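Local coordinates for type-2 restriction enzyme NlaIV (Neisseria lactamica, PDB 6QM2), which recognises the double-stranded DNA sequence 5'-GGNNCC-3' and cuts it after the third base, leaving blunt ends with 5'-phosphates, at residues A[126-131]-A[138-143]; A[150-155]-A[170-175]; A[186-191]-A[241-246]. All blocks are in the same frame, centred on the assembly; numbering follows the deposited sequence.

Contact 1: residues A[126-131]-A[138-143]; sequences LIFGYD and VTIKDL
A classic beta bulge interrupts this antiparallel pair of strands: K141 and D142 both face G129. The carbonyl of G129 receives two N-H groups. The bond from D142 N to G129 O (3.2 Å) is nearly straight and lies in the carbonyl plane, on a lone pair. The one from K141 N is weak, bent to 120°. G129 N in turn donates to D142 O, but from above the plane of that carbonyl. Past the bulge the register has moved by one residue. D131 and T139 then form a hydrogen-bonded pair, each donor N lying nearly along the C=O axis of its acceptor; T139 N to D131 O measures 2.9 Å.

The two strands form a beta hairpin in the mixed sheet of the PDDEXK nuclease fold. Strand 124-132 runs parallel to strand 88-95 on its other side, and 138-147 is the outermost strand within the chain. Helices 9-18 and 44-60 cover the face that carries F128, Y130, I140 and L143.

On that face L143 and F128 lie side by side. CG of L143 is anti to the backbone N (chi1 -168°), and its CD1 sits over the F128 ring in a CH-pi contact, 3.5 Å from the centroid. I140 CG2 reaches the ring edge, 3.9 Å from F128 CD2. I140 CD1 also touches Y130 CB, and I140 packs on L33 of the second subunit. CD1 of L126, two residues before F128, touches the same methyl, L143 CD1.

Beside the bulge, the aliphatic part of K141 runs alongside D131, with K141 CD 3.8 Å from D131 CB. Their charged ends do not meet. The D142 carboxylate forms a salt bridge with R96.

Contact 2: residues A[150-155]-A[170-175]; sequences QITRSM and HKIRPG
Where they meet, the two segments run almost at right angles, 98° apart, and one backbone hydrogen bond joins them: G175 N to I151 O, 2.9 Å, with the donor above the carbonyl plane rather than on a lone pair. The same oxygen, I151 O, lies 3.2 Å from P174 CA.

T152 makes its contact through its methyl group, CG2. This carbon is anti to the carbonyl carbon and reaches I172 CG2 at 4.0 Å, the two branches crossing obliquely. It also approaches the carbonyl oxygen of R173. T152 OG1 takes the crowded position between backbone N and carbonyl carbon and bonds to V148 O. Helix 191-204 closes the apolar side, with F194 on T152 and I198 on I172.

R153 CG also takes the crowded position (chi1 56°), and the chain then extends to NE, 4.0 Å from G175 CA. A bond within its own segment fixes the orientation of the guanidinium: R153 NH1 donates to S154 O at 3.0 Å, nearly straight at 167° and in the guanidinium plane. R173 turns its charge elsewhere, into a salt bridge with D103, while P174 CD lies over one face of its guanidinium.

Within this PDDEXK-clan protein, the contact is buried packing between the loop after hairpin strand 138-147 and the chain leaving strand 168-172, the middle strand of a small three-stranded antiparallel sheet.

Contact 3: residues A[186-191]-A[241-246]; sequences PMFECL and HKYKKK
The C-terminal tail, beyond helix 236-239, docks here against the loop that leads into helix 191-204. C190 is the N-cap of that helix, and its side chain caps a backbone N of the first turn. Y243 CG is anti to the carbonyl carbon, beside the backbone N (chi1 -57°), which sends the ring across to the other loop.

The backbone of 186-189 passes along the ring edge. M187 O lies 3.4 Å from Y243 CE1. At the tip, E189 N donates to Y243 OH, 2.9 Å and almost straight at 170°. The same hydroxyl is hydrogen-bonded to D193 in the helix, so two partners grip the phenol oxygen.

F188 turns an edge to one face of Y243. The centroids are 5.0 Å apart and the planes make 56°, so the pair is an edge-to-face stack short of perpendicular. F188 CD1 stands over the ring centre, 3.9 Å from Y243 CZ. K242 CB lies over the opposite face, and W236 touches both aromatic residues.

K242, bent at its third torsion, brings NZ to E189 OE1 in a salt bridge of 3.1 Å, approaching from above the carboxylate plane. K242 NZ also pairs with D193, and two nearby carboxylates would be expected to stabilise its positive charge. Near the base of the ring, a water donates to P186 O and to Y243 O, 2.8 Å from each. P186 CG and CD rest on the carbonyl of K242.

The contact joins the C-terminal tail to the capped N-terminus of helix 191-204, with a buried tyrosine ring between them.

Contacts 1 and 2 are buried; contact 3 is only partly so. Contact 1, in the main sheet, is held by antiparallel strand pairing, broken by a bulge, over an apolar face. Contact 2 has a single backbone bond between a loop and the chain leaving a strand. Contact 3 depends mainly on side chains: an aromatic pair, a salt bridge and a hydroxyl bonded to a backbone N-H, with a water between two carbonyls. Contacts 1 and 2 meet where I127 CD1 packs on I151 CG2. Contacts 2 and 3 are neighbours: T152 O probably accepts a hydrogen bond from F188 N, and M155 O one from K244 NZ. Contacts 1 and 3 do not touch.

Contact 1: residues A[126-131]-A[138-143]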
loop_
_atom_site.group_PDB
_atom_site.type_symbol
_atom_site.label_atom_id
_atom_site.label_comp_id
_atom_site.label_asym_id
_atom_site.label_seq_id
_atom_site.Cartn_x
_atom_site.Cartn_y
_atom_site.Cartn_z
ATOM N N LEU A 126 -13.474 -10.735 -15.349
ATOM C CA LEU A 126 -12.259 -11.521 -15.561
ATOM C C LEU A 126 -11.512 -11.549 -14.235
ATOM O O LEU A 126 -10.951 -10.534 -13.819
ATOM C CB LEU A 126 -11.392 -10.906 -16.665
ATOM C CG LEU A 126 -10.106 -11.651 -17.052
ATOM C CD1 LEU A 126 -10.422 -13.003 -17.675
ATOM C CD2 LEU A 126 -9.269 -10.804 -18.000
ATOM N N ILE A 127 -11.510 -12.709 -13.579
ATOM C CA ILE A 127 -10.993 -12.837 -12.213
ATOM C C ILE A 127 -9.687 -13.640 -12.177
ATOM O O ILE A 127 -9.678 -14.817 -12.525
ATOM C CB ILE A 127 -12.029 -13.499 -11.277
ATOM C CG1 ILE A 127 -13.398 -12.813 -11.411
ATOM C CG2 ILE A 127 -11.551 -13.432 -9.831
ATOM C CD1 ILE A 127 -14.520 -13.508 -10.669
ATOM N N PHE A 128 -8.605 -13.000 -11.730
ATOM C CA PHE A 128 -7.300 -13.654 -11.561
ATOM C C PHE A 128 -7.116 -14.152 -10.124
ATOM O O PHE A 128 -7.022 -13.345 -9.196
ATOM C CB PHE A 128 -6.160 -12.677 -11.873
ATOM C CG PHE A 128 -6.101 -12.238 -13.308
ATOM C CD1 PHE A 128 -6.942 -11.235 -13.778
ATOM C CD2 PHE A 128 -5.177 -12.799 -14.181
ATOM C CE1 PHE A 128 -6.878 -10.818 -15.098
ATOM C CE2 PHE A 128 -5.108 -12.387 -15.502
ATOM C CZ PHE A 128 -5.959 -11.394 -15.961
ATOM N N GLY A 129 -7.063 -15.471 -9.945
ATOM C CA GLY A 129 -6.659 -16.072 -8.670
ATOM C C GLY A 129 -5.148 -16.223 -8.635
ATOM O O GLY A 129 -4.618 -17.220 -9.124
ATOM N N TYR A 130 -4.456 -15.237 -8.061
ATOM C CA TYR A 130 -2.985 -15.192 -8.085
ATOM C C TYR A 130 -2.337 -15.785 -6.833
ATOM O O TYR A 130 -3.010 -16.052 -5.836
ATOM C CB TYR A 130 -2.484 -13.758 -8.320
ATOM C CG TYR A 130 -2.659 -12.793 -7.161
ATOM C CD1 TYR A 130 -1.708 -12.711 -6.145
ATOM C CD2 TYR A 130 -3.755 -11.936 -7.101
ATOM C CE1 TYR A 130 -1.858 -11.823 -5.089
ATOM C CE2 TYR A 130 -3.911 -11.040 -6.053
ATOM C CZ TYR A 130 -2.960 -10.989 -5.048
ATOM O OH TYR A 130 -3.107 -10.104 -4.007
ATOM N N ASP A 131 -1.020 -15.983 -6.912
ATOM C CA ASP A 131 -0.205 -16.490 -5.799
ATOM C C ASP A 131 1.214 -15.937 -5.906
ATOM O O ASP A 131 1.772 -15.890 -7.003
ATOM C CB ASP A 131 -0.171 -18.025 -5.826
ATOM C CG ASP A 131 0.535 -18.628 -4.613
ATOM O OD1 ASP A 131 1.782 -18.563 -4.540
ATOM O OD2 ASP A 131 -0.162 -19.190 -3.741
ATOM N N VAL A 138 5.382 -14.367 -8.948
ATOM C CA VAL A 138 3.918 -14.344 -9.057
ATOM C C VAL A 138 3.466 -15.345 -10.118
ATOM O O VAL A 138 4.053 -15.411 -11.200
ATOM C CB VAL A 138 3.395 -12.941 -9.453
ATOM C CG1 VAL A 138 1.869 -12.931 -9.527
ATOM C CG2 VAL A 138 3.897 -11.874 -8.482
ATOM N N THR A 139 2.425 -16.114 -9.804
ATOM C CA THR A 139 1.787 -17.013 -10.770
ATOM C C THR A 139 0.265 -16.878 -10.692
ATOM O O THR A 139 -0.281 -16.567 -9.630
ATOM C CB THR A 139 2.184 -18.491 -10.540
ATOM O OG1 THR A 139 1.771 -18.919 -9.236
ATOM C CG2 THR A 139 3.686 -18.674 -10.678
ATOM N N ILE A 140 -0.404 -17.108 -11.822
ATOM C CA ILE A 140 -1.864 -17.104 -11.897
ATOM C C ILE A 140 -2.338 -18.548 -11.768
ATOM O O ILE A 140 -2.342 -19.295 -12.744
ATOM C CB ILE A 140 -2.368 -16.488 -13.226
ATOM C CG1 ILE A 140 -1.705 -15.121 -13.498
ATOM C CG2 ILE A 140 -3.891 -16.386 -13.228
ATOM C CD1 ILE A 140 -1.789 -14.117 -12.365
ATOM N N LYS A 141 -2.722 -18.936 -10.555
ATOM C CA LYS A 141 -3.177 -20.307 -10.276
ATOM C C LYS A 141 -4.513 -20.640 -10.941
ATOM O O LYS A 141 -4.701 -21.757 -11.420
ATOM C CB LYS A 141 -3.265 -20.564 -8.764
ATOM C CG LYS A 141 -1.907 -20.710 -8.080
ATOM C CD LYS A 141 -2.034 -21.206 -6.643
ATOM C CE LYS A 141 -2.266 -22.713 -6.566
ATOM N NZ LYS A 141 -2.946 -23.117 -5.304
ATOM N N ASP A 142 -5.433 -19.677 -10.954
ATOM C CA ASP A 142 -6.737 -19.826 -11.607
ATOM C C ASP A 142 -7.112 -18.566 -12.389
ATOM O O ASP A 142 -6.645 -17.466 -12.081
ATOM C CB ASP A 142 -7.823 -20.105 -10.564
ATOM C CG ASP A 142 -7.762 -21.516 -10.006
ATOM O OD1 ASP A 142 -7.823 -22.475 -10.803
ATOM O OD2 ASP A 142 -7.683 -21.667 -8.767
ATOM N N LEU A 143 -7.949 -18.748 -13.408
ATOM C CA LEU A 143 -8.555 -17.637 -14.147
ATOM C C LEU A 143 -10.019 -17.968 -14.419
ATOM O O LEU A 143 -10.345 -19.100 -14.783
ATOM C CB LEU A 143 -7.814 -17.379 -15.462
ATOM C CG LEU A 143 -8.159 -16.067 -16.185
ATOM C CD1 LEU A 143 -7.588 -14.863 -15.449
ATOM C CD2 LEU A 143 -7.658 -16.074 -17.621
#

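Contact 2: residues A[150-155]-A[170-175]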
loop_
_atom_site.group_PDB
_atom_site.type_symbol
_atom_site.label_atom_id
_atom_site.label_comp_id
_atom_site.label_asym_id
_atom_site.label_seq_id
_atom_site.Cartn_x
_atom_site.Cartn_y
_atom_site.Cartn_z
ATOM N N GLN A 150 -23.061 -14.939 -10.795
ATOM C CA GLN A 150 -22.305 -16.187 -10.597
ATOM C C GLN A 150 -21.285 -16.136 -9.449
ATOM O O GLN A 150 -20.835 -17.183 -8.983
ATOM C CB GLN A 150 -21.583 -16.592 -11.890
ATOM C CG GLN A 150 -22.512 -16.976 -13.031
ATOM C CD GLN A 150 -21.753 -17.379 -14.280
ATOM O OE1 GLN A 150 -20.943 -16.613 -14.803
ATOM N NE2 GLN A 150 -22.012 -18.586 -14.763
ATOM N N ILE A 151 -20.918 -14.936 -9.001
ATOM C CA ILE A 151 -19.916 -14.775 -7.941
ATOM C C ILE A 151 -20.478 -14.156 -6.657
ATOM O O ILE A 151 -19.706 -13.729 -5.802
ATOM C CB ILE A 151 -18.685 -13.977 -8.447
ATOM C CG1 ILE A 151 -19.025 -12.500 -8.711
ATOM C CG2 ILE A 151 -18.127 -14.625 -9.706
ATOM C CD1 ILE A 151 -17.844 -11.682 -9.189
ATOM N N THR A 152 -21.803 -14.106 -6.519
ATOM C CA THR A 152 -22.442 -13.621 -5.292
ATOM C C THR A 152 -23.491 -14.610 -4.817
ATOM O O THR A 152 -23.927 -15.485 -5.565
ATOM C CB THR A 152 -23.113 -12.244 -5.473
ATOM O OG1 THR A 152 -23.928 -12.256 -6.650
ATOM C CG2 THR A 152 -22.071 -11.149 -5.585
ATOM N N ARG A 153 -23.885 -14.443 -3.559
ATOM C CA ARG A 153 -24.832 -15.326 -2.897
ATOM C C ARG A 153 -25.651 -14.538 -1.881
ATOM O O ARG A 153 -25.504 -13.317 -1.763
ATOM C CB ARG A 153 -24.072 -16.465 -2.207
ATOM C CG ARG A 153 -23.007 -16.022 -1.204
ATOM C CD ARG A 153 -22.710 -17.123 -0.194
ATOM N NE ARG A 153 -21.475 -16.888 0.558
ATOM C CZ ARG A 153 -21.336 -16.057 1.595
ATOM N NH1 ARG A 153 -22.356 -15.328 2.052
ATOM N NH2 ARG A 153 -20.145 -15.948 2.181
ATOM N N SER A 154 -26.518 -15.238 -1.158
ATOM C CA SER A 154 -27.187 -14.668 0.005
ATOM C C SER A 154 -26.281 -14.791 1.229
ATOM O O SER A 154 -25.173 -15.325 1.140
ATOM C CB SER A 154 -28.517 -15.377 0.251
ATOM O OG SER A 154 -29.327 -14.623 1.131
ATOM N N MET A 155 -26.751 -14.273 2.361
ATOM C CA MET A 155 -26.062 -14.412 3.651
ATOM C C MET A 155 -27.085 -14.599 4.773
ATOM O O MET A 155 -28.294 -14.619 4.531
ATOM C CB MET A 155 -25.190 -13.180 3.937
ATOM C CG MET A 155 -25.975 -11.940 4.368
ATOM S SD MET A 155 -25.003 -10.460 4.685
ATOM C CE MET A 155 -23.629 -11.104 5.631
ATOM N N HIS A 170 -22.756 -1.547 3.595
ATOM C CA HIS A 170 -21.739 -0.974 2.710
ATOM C C HIS A 170 -21.681 -1.731 1.377
ATOM O O HIS A 170 -22.576 -1.563 0.549
ATOM C CB HIS A 170 -20.379 -0.915 3.415
ATOM C CG HIS A 170 -20.303 0.143 4.464
ATOM N ND1 HIS A 170 -20.395 1.485 4.167
ATOM C CD2 HIS A 170 -20.163 0.060 5.807
ATOM C CE1 HIS A 170 -20.311 2.184 5.283
ATOM N NE2 HIS A 170 -20.168 1.344 6.292
ATOM N N LYS A 171 -20.669 -2.573 1.173
ATOM C CA LYS A 171 -20.394 -3.144 -0.145
ATOM C C LYS A 171 -20.992 -4.526 -0.337
ATOM O O LYS A 171 -21.092 -5.307 0.599
ATOM C CB LYS A 171 -18.887 -3.196 -0.384
ATOM C CG LYS A 171 -18.251 -1.820 -0.305
ATOM C CD LYS A 171 -16.953 -1.729 -1.083
ATOM C CE LYS A 171 -16.592 -0.280 -1.340
ATOM N NZ LYS A 171 -15.365 -0.179 -2.174
ATOM N N ILE A 172 -21.393 -4.812 -1.569
ATOM C CA ILE A 172 -21.793 -6.155 -1.955
ATOM C C ILE A 172 -20.509 -6.972 -1.974
ATOM O O ILE A 172 -19.485 -6.517 -2.486
ATOM C CB ILE A 172 -22.502 -6.178 -3.332
ATOM C CG1 ILE A 172 -23.836 -5.420 -3.254
ATOM C CG2 ILE A 172 -22.734 -7.613 -3.807
ATOM C CD1 ILE A 172 -24.391 -5.005 -4.599
ATOM N N ARG A 173 -20.570 -8.163 -1.389
ATOM C CA ARG A 173 -19.400 -9.006 -1.195
ATOM C C ARG A 173 -19.569 -10.304 -1.977
ATOM O O ARG A 173 -20.671 -10.875 -2.016
ATOM C CB ARG A 173 -19.206 -9.304 0.296
ATOM C CG ARG A 173 -18.626 -8.150 1.116
ATOM C CD ARG A 173 -17.145 -7.897 0.850
ATOM N NE ARG A 173 -16.330 -9.102 1.021
ATOM C CZ ARG A 173 -15.005 -9.163 0.869
ATOM N NH1 ARG A 173 -14.293 -8.076 0.568
ATOM N NH2 ARG A 173 -14.382 -10.327 1.039
ATOM N N PRO A 174 -18.480 -10.783 -2.600
ATOM C CA PRO A 174 -18.554 -12.015 -3.374
ATOM C C PRO A 174 -18.584 -13.253 -2.494
ATOM O O PRO A 174 -18.098 -13.221 -1.369
ATOM C CB PRO A 174 -17.264 -11.985 -4.198
ATOM C CG PRO A 174 -16.304 -11.243 -3.340
ATOM C CD PRO A 174 -17.119 -10.213 -2.610
ATOM N N GLY A 175 -19.158 -14.331 -3.020
ATOM C CA GLY A 175 -19.096 -15.646 -2.393
ATOM C C GLY A 175 -17.905 -16.440 -2.902
ATOM O O GLY A 175 -17.073 -15.924 -3.651
#

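Contact 3: residues A[186-191]-A[241-246]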
loop_
_atom_site.group_PDB
_atom_site.type_symbol
_atom_site.label_atom_id
_atom_site.label_comp_id
_atom_site.label_asym_id
_atom_site.label_seq_id
_atom_site.Cartn_x
_atom_site.Cartn_y
_atom_site.Cartn_z
ATOM N N PRO A 186 -25.327 -21.538 -1.807
ATOM C CA PRO A 186 -24.684 -21.508 -3.122
ATOM C C PRO A 186 -24.799 -20.135 -3.783
ATOM O O PRO A 186 -25.503 -19.252 -3.278
ATOM C CB PRO A 186 -25.487 -22.538 -3.914
ATOM C CG PRO A 186 -26.862 -22.381 -3.384
ATOM C CD PRO A 186 -26.694 -22.095 -1.915
ATOM N N MET A 187 -24.129 -19.982 -4.922
ATOM C CA MET A 187 -24.188 -18.748 -5.702
ATOM C C MET A 187 -25.532 -18.685 -6.416
ATOM O O MET A 187 -26.198 -19.713 -6.575
ATOM C CB MET A 187 -23.058 -18.692 -6.735
ATOM C CG MET A 187 -21.646 -18.861 -6.184
ATOM S SD MET A 187 -21.167 -17.649 -4.936
ATOM C CE MET A 187 -21.353 -18.609 -3.435
ATOM N N PHE A 188 -25.926 -17.488 -6.849
ATOM C CA PHE A 188 -27.204 -17.304 -7.543
ATOM C C PHE A 188 -27.216 -18.071 -8.871
ATOM O O PHE A 188 -26.247 -18.022 -9.635
ATOM C CB PHE A 188 -27.516 -15.825 -7.788
ATOM C CG PHE A 188 -27.734 -15.028 -6.533
ATOM C CD1 PHE A 188 -28.921 -15.144 -5.818
ATOM C CD2 PHE A 188 -26.764 -14.137 -6.079
ATOM C CE1 PHE A 188 -29.132 -14.399 -4.662
ATOM C CE2 PHE A 188 -26.971 -13.386 -4.929
ATOM C CZ PHE A 188 -28.157 -13.518 -4.217
ATOM N N GLU A 189 -28.314 -18.778 -9.124
ATOM C CA GLU A 189 -28.445 -19.647 -10.300
ATOM C C GLU A 189 -28.621 -18.866 -11.605
ATOM O O GLU A 189 -28.184 -19.318 -12.667
ATOM C CB GLU A 189 -29.616 -20.618 -10.110
ATOM C CG GLU A 189 -29.372 -21.645 -9.008
ATOM C CD GLU A 189 -30.630 -22.353 -8.526
ATOM O OE1 GLU A 189 -31.733 -22.128 -9.077
ATOM O OE2 GLU A 189 -30.505 -23.149 -7.574
ATOM N N CYS A 190 -29.260 -17.701 -11.516
ATOM C CA CYS A 190 -29.513 -16.857 -12.675
ATOM C C CYS A 190 -29.572 -15.378 -12.299
ATOM O O CYS A 190 -29.641 -15.021 -11.117
ATOM C CB CYS A 190 -30.840 -17.258 -13.306
ATOM S SG CYS A 190 -32.242 -17.011 -12.193
ATOM N N LEU A 191 -29.564 -14.533 -13.327
ATOM C CA LEU A 191 -29.686 -13.084 -13.172
ATOM C C LEU A 191 -30.939 -12.667 -12.398
ATOM O O LEU A 191 -30.866 -11.797 -11.536
ATOM C CB LEU A 191 -29.687 -12.410 -14.550
ATOM C CG LEU A 191 -29.966 -10.908 -14.623
ATOM C CD1 LEU A 191 -28.967 -10.139 -13.781
ATOM C CD2 LEU A 191 -29.922 -10.437 -16.065
ATOM N N HIS A 241 -35.438 -19.867 -0.151
ATOM C CA HIS A 241 -35.077 -21.223 0.297
ATOM C C HIS A 241 -33.907 -21.865 -0.472
ATOM O O HIS A 241 -33.123 -22.613 0.113
ATOM C CB HIS A 241 -36.297 -22.160 0.274
ATOM C CG HIS A 241 -36.801 -22.483 -1.100
ATOM N ND1 HIS A 241 -36.231 -23.458 -1.890
ATOM C CD2 HIS A 241 -37.831 -21.975 -1.816
ATOM C CE1 HIS A 241 -36.880 -23.528 -3.039
ATOM N NE2 HIS A 241 -37.857 -22.639 -3.018
ATOM N N LYS A 242 -33.787 -21.562 -1.763
ATOM C CA LYS A 242 -32.687 -22.084 -2.586
ATOM C C LYS A 242 -31.305 -21.593 -2.137
ATOM O O LYS A 242 -30.300 -22.262 -2.398
ATOM C CB LYS A 242 -32.878 -21.704 -4.061
ATOM C CG LYS A 242 -34.123 -22.275 -4.729
ATOM C CD LYS A 242 -34.081 -22.122 -6.246
ATOM C CE LYS A 242 -34.187 -20.668 -6.684
ATOM N NZ LYS A 242 -34.190 -20.525 -8.165
ATOM N N TYR A 243 -31.265 -20.427 -1.484
ATOM C CA TYR A 243 -30.019 -19.728 -1.145
ATOM C C TYR A 243 -29.695 -19.623 0.360
ATOM O O TYR A 243 -28.553 -19.328 0.722
ATOM C CB TYR A 243 -30.058 -18.342 -1.805
ATOM C CG TYR A 243 -30.239 -18.443 -3.309
ATOM C CD1 TYR A 243 -29.250 -19.023 -4.104
ATOM C CD2 TYR A 243 -31.410 -18.000 -3.932
ATOM C CE1 TYR A 243 -29.412 -19.148 -5.476
ATOM C CE2 TYR A 243 -31.578 -18.116 -5.311
ATOM C CZ TYR A 243 -30.573 -18.690 -6.078
ATOM O OH TYR A 243 -30.709 -18.816 -7.445
ATOM N N LYS A 244 -30.684 -19.865 1.222
ATOM C CA LYS A 244 -30.494 -19.837 2.677
ATOM C C LYS A 244 -30.237 -21.262 3.174
ATOM O O LYS A 244 -30.042 -22.176 2.367
ATOM C CB LYS A 244 -31.737 -19.244 3.356
ATOM C CG LYS A 244 -32.084 -17.822 2.935
ATOM C CD LYS A 244 -31.182 -16.772 3.570
ATOM C CE LYS A 244 -31.773 -15.384 3.362
ATOM N NZ LYS A 244 -30.958 -14.307 3.975
ATOM N N LYS A 245 -30.217 -21.439 4.497
ATOM C CA LYS A 245 -30.193 -22.763 5.125
ATOM C C LYS A 245 -31.633 -23.209 5.395
ATOM O O LYS A 245 -32.039 -24.295 4.974
ATOM C CB LYS A 245 -29.408 -22.759 6.447
ATOM C CG LYS A 245 -27.944 -22.318 6.371
ATOM C CD LYS A 245 -27.702 -20.810 6.310
ATOM C CE LYS A 245 -28.417 -20.011 7.396
ATOM N NZ LYS A 245 -28.087 -18.560 7.345
ATOM N N LYS A 246 -32.388 -22.366 6.108
ATOM C CA LYS A 246 -33.787 -22.636 6.478
ATOM C C LYS A 246 -34.649 -21.410 6.165
ATOM O O LYS A 246 -35.461 -20.950 6.969
ATOM C CB LYS A 246 -33.892 -22.996 7.970
ATOM C CG LYS A 246 -33.144 -24.264 8.372
ATOM C CD LYS A 246 -32.582 -24.189 9.787
ATOM C CE LYS A 246 -31.378 -25.102 9.959
ATOM N NZ LYS A 246 -30.671 -24.827 11.238
ATOM O OXT LYS A 246 -34.547 -20.841 5.077
HETATM O O HOH W 1 -26.821 -18.175 -1.113
#